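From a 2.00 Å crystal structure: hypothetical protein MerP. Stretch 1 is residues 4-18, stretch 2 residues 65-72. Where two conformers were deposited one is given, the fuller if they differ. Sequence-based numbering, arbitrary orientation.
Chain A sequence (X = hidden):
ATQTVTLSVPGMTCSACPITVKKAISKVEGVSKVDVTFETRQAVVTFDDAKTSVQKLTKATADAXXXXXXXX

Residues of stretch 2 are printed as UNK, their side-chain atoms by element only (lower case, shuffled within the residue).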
# COMPACT_ATOMS: atom_id res chain seq x y z
N THR A 4 -0.90 1.61 -11.49
CA THR A 4 -1.05 0.47 -10.66
C THR A 4 0.33 -0.04 -10.22
O THR A 4 1.19 -0.35 -11.01
CB THR A 4 -1.95 -0.61 -11.24
OG1 THR A 4 -3.34 -0.22 -11.09
CG2 THR A 4 -1.99 -1.76 -10.30
N VAL A 5 0.51 -0.12 -8.91
CA VAL A 5 1.75 -0.57 -8.31
C VAL A 5 1.46 -1.65 -7.27
O VAL A 5 0.47 -1.58 -6.55
CB VAL A 5 2.51 0.60 -7.70
CG1 VAL A 5 1.79 1.19 -6.49
CG2 VAL A 5 4.00 0.20 -7.36
N THR A 6 2.34 -2.65 -7.23
CA THR A 6 2.37 -3.66 -6.22
C THR A 6 3.49 -3.44 -5.21
O THR A 6 4.67 -3.35 -5.54
CB THR A 6 2.51 -5.09 -6.83
OG1 THR A 6 1.41 -5.36 -7.69
CG2 THR A 6 2.39 -6.14 -5.73
N LEU A 7 3.09 -3.55 -3.95
CA LEU A 7 3.99 -3.27 -2.85
C LEU A 7 4.16 -4.50 -2.06
O LEU A 7 3.23 -5.26 -1.81
CB LEU A 7 3.48 -2.14 -1.97
CG LEU A 7 3.19 -0.77 -2.56
CD1 LEU A 7 2.69 0.26 -1.47
CD2 LEU A 7 4.43 -0.22 -3.38
N SER A 8 5.41 -4.73 -1.69
CA SER A 8 5.79 -5.79 -0.78
C SER A 8 5.75 -5.27 0.63
O SER A 8 6.44 -4.29 0.92
CB SER A 8 7.14 -6.40 -1.15
OG SER A 8 6.97 -6.98 -2.42
N VAL A 9 5.08 -5.99 1.53
CA VAL A 9 4.97 -5.50 2.93
C VAL A 9 5.42 -6.56 3.93
O VAL A 9 4.59 -7.29 4.44
CB VAL A 9 3.60 -5.04 3.20
CG1 VAL A 9 3.55 -4.28 4.47
CG2 VAL A 9 3.07 -4.23 2.00
N PRO A 10 6.73 -6.69 4.13
CA PRO A 10 7.29 -7.88 4.83
C PRO A 10 6.82 -8.06 6.26
O PRO A 10 6.78 -9.19 6.78
CB PRO A 10 8.81 -7.71 4.71
CG PRO A 10 9.03 -6.23 4.37
CD PRO A 10 7.80 -5.84 3.53
N GLY A 11 6.45 -6.97 6.91
CA GLY A 11 5.86 -7.05 8.21
C GLY A 11 4.41 -7.37 8.45
O GLY A 11 3.96 -7.36 9.64
N MET A 12 3.69 -7.58 7.37
CA MET A 12 2.28 -7.93 7.34
C MET A 12 2.06 -9.42 7.73
O MET A 12 1.75 -10.28 6.90
CB MET A 12 1.74 -7.59 5.94
CG MET A 12 0.23 -7.59 5.78
SD MET A 12 -0.29 -8.28 4.22
CE MET A 12 0.27 -6.95 3.13
N THR A 13 2.28 -9.72 9.02
CA THR A 13 2.29 -11.07 9.52
C THR A 13 1.16 -11.40 10.50
O THR A 13 1.08 -12.53 10.95
CB THR A 13 3.64 -11.38 10.22
OG1 THR A 13 3.86 -10.45 11.33
CG2 THR A 13 4.76 -11.23 9.22
N CYS A 14 0.36 -10.40 10.88
CA CYS A 14 -0.68 -10.54 11.89
C CYS A 14 -1.99 -10.51 11.10
O CYS A 14 -2.03 -9.87 10.01
CB CYS A 14 -0.68 -9.37 12.96
SG CYS A 14 -1.43 -7.79 12.48
N SER A 15 -3.01 -11.23 11.63
CA SER A 15 -4.22 -11.48 10.89
C SER A 15 -4.98 -10.22 10.46
O SER A 15 -5.59 -10.28 9.46
CB SER A 15 -5.18 -12.40 11.67
OG SER A 15 -5.64 -11.64 12.69
N ALA A 16 -4.91 -9.11 11.25
CA ALA A 16 -5.62 -7.91 10.89
C ALA A 16 -4.73 -6.88 10.06
O ALA A 16 -5.20 -5.87 9.62
CB ALA A 16 -6.07 -7.28 12.13
N CYS A 17 -3.46 -7.18 9.97
CA CYS A 17 -2.42 -6.41 9.30
C CYS A 17 -2.77 -6.07 7.88
O CYS A 17 -2.44 -4.96 7.42
CB CYS A 17 -1.04 -7.15 9.38
SG CYS A 17 -0.21 -7.05 11.03
N PRO A 18 -3.40 -7.00 7.12
CA PRO A 18 -3.87 -6.60 5.76
C PRO A 18 -4.77 -5.37 5.83
O PRO A 18 -4.64 -4.44 5.02
CB PRO A 18 -4.59 -7.87 5.25
CG PRO A 18 -3.72 -8.95 5.89
CD PRO A 18 -3.60 -8.45 7.35
N UNK A 65 3.36 1.31 10.47
CA UNK A 65 4.15 0.27 11.14
C UNK A 65 4.80 -0.72 10.21
O UNK A 65 5.62 -1.50 10.69
N UNK A 66 4.46 -0.67 8.90
CA UNK A 66 4.75 -1.68 7.95
C UNK A 66 5.39 -1.07 6.68
O UNK A 66 4.74 -0.88 5.64
c UNK A 66 1.25 -3.66 11.15
c UNK A 66 2.20 -4.53 10.61
c UNK A 66 2.71 -2.89 8.88
c UNK A 66 2.93 -4.13 9.48
o UNK A 66 0.68 -4.00 12.34
c UNK A 66 1.75 -2.04 9.46
c UNK A 66 3.47 -2.48 7.63
c UNK A 66 1.01 -2.46 10.60
N UNK A 67 6.69 -0.75 6.80
CA UNK A 67 7.47 -0.22 5.69
C UNK A 67 7.30 -1.10 4.44
O UNK A 67 7.16 -2.27 4.63
c UNK A 67 8.70 0.04 7.73
c UNK A 67 8.93 -0.21 6.27
c UNK A 67 7.53 -0.88 7.99
N UNK A 68 7.33 -0.54 3.23
CA UNK A 68 7.14 -1.34 2.02
C UNK A 68 8.01 -0.79 0.91
O UNK A 68 8.61 0.21 1.09
c UNK A 68 5.70 -1.36 1.67
o UNK A 68 5.26 -0.08 1.17
N UNK A 69 8.14 -1.54 -0.19
CA UNK A 69 8.88 -1.24 -1.41
C UNK A 69 8.10 -1.85 -2.56
O UNK A 69 7.24 -2.64 -2.37
c UNK A 69 10.22 -1.89 -1.36
o UNK A 69 10.11 -3.25 -1.04
N UNK A 70 8.44 -1.47 -3.77
CA UNK A 70 7.86 -2.08 -5.03
C UNK A 70 8.24 -3.53 -5.04
O UNK A 70 9.37 -3.83 -4.74
c UNK A 70 8.47 -1.30 -6.28
c UNK A 70 8.15 -1.94 -7.61
c UNK A 70 7.93 -0.01 -6.26
N UNK A 71 7.29 -4.41 -5.34
CA UNK A 71 7.50 -5.79 -5.43
C UNK A 71 8.62 -6.12 -6.42
O UNK A 71 8.73 -5.48 -7.48
c UNK A 71 6.24 -7.96 -5.68
c UNK A 71 6.18 -6.47 -5.85
c UNK A 71 5.34 -8.73 -6.65
n UNK A 71 5.74 -11.12 -6.09
c UNK A 71 6.01 -10.04 -7.04
N UNK A 72 9.43 -7.12 -6.07
CA UNK A 72 10.54 -7.50 -6.94
C UNK A 72 10.16 -8.40 -8.11
O UNK A 72 10.83 -8.39 -9.17
OXT UNK A 72 9.18 -9.16 -7.96
c UNK A 72 11.64 -8.18 -6.12
n UNK A 72 13.45 -10.55 -5.28
o UNK A 72 12.66 -9.66 -3.32
c UNK A 72 12.51 -9.91 -4.53
c UNK A 72 11.26 -9.38 -5.30
O HOH W 1 6.67 -4.07 6.72

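Position 65 has no side-chain atoms, only N, CA, C and O, and nothing of it reaches stretch 1. Its phi of 120° follows a helix, with two bonds back into the last turn, a Schellman motif; a CB here would be jammed against the preceding carbonyl O. It is G65.

Position 66 carries eight side-chain atoms: one carbon, 3.6 Å from CG1 of V9, leading to a six-carbon ring that bears one oxygen. The carbonyl O of G11 lies near the ring plane, 3.4 Å from a ring carbon, and C17 SG sits 3.4 Å from the ring oxygen. This is tyrosine. The CA-to-CB bond of Y66 points toward stretch 1, with chi1 at -47° (m). C17 SG is 4.5 Å from the Y66 ring centroid, an oblique sulfur-aromatic contact 57° off the ring normal.

Position 67 has three carbons that close a ring onto its own backbone N and stay well clear of stretch 1, so it is proline. A water accepts from G11 N at 2.9 Å and donates to P67 O at 2.8 Å.

Position 68 has one carbon, 3.1 Å from the O of S8, and one terminal oxygen, 3.7 Å from L7 CD1: serine. The CA-to-CB bond of S68 points toward stretch 1; its OG is hydrogen-bonded elsewhere in the structure.

Position 69 repeats that carbon and oxygen, the oxygen 4.3 Å from S8 CB, again serine. S8 N donates to S69 O at 2.9 Å and 162°, and S69 N returns a weak bond to S8 O at 3.4 Å. Their side chains share one face of the sheet.

Position 70 shows three carbons, branched at the first, one branch carbon 4.1 Å from V5 CG2: valine. The CA-to-CB bond of V70 points away from stretch 1.

Position 71 has four carbons in a row ending in nitrogen, the second carbon 3.5 Å from S8 OG: lysine. K71 N donates to T6 O at 2.8 Å and 170°.

Position 72 has three carbons, the third bearing one oxygen and one nitrogen, and barely touches stretch 1; OXT marks the chain end. It is Q72, its CA-to-CB bond pointing away.

The contact buries 593 Å² and combines two modes. An antiparallel pairing joins strand residues L7 and S8 to V70 and S69, and the bond from K71 to T6 extends it. Beyond the strands, Y66 lies against V9 and G11 of the loop and against C17, whose SG is held by a 2.0 Å disulfide to SG of C14.

Stretch 2 65-72: GYPSSVKQ
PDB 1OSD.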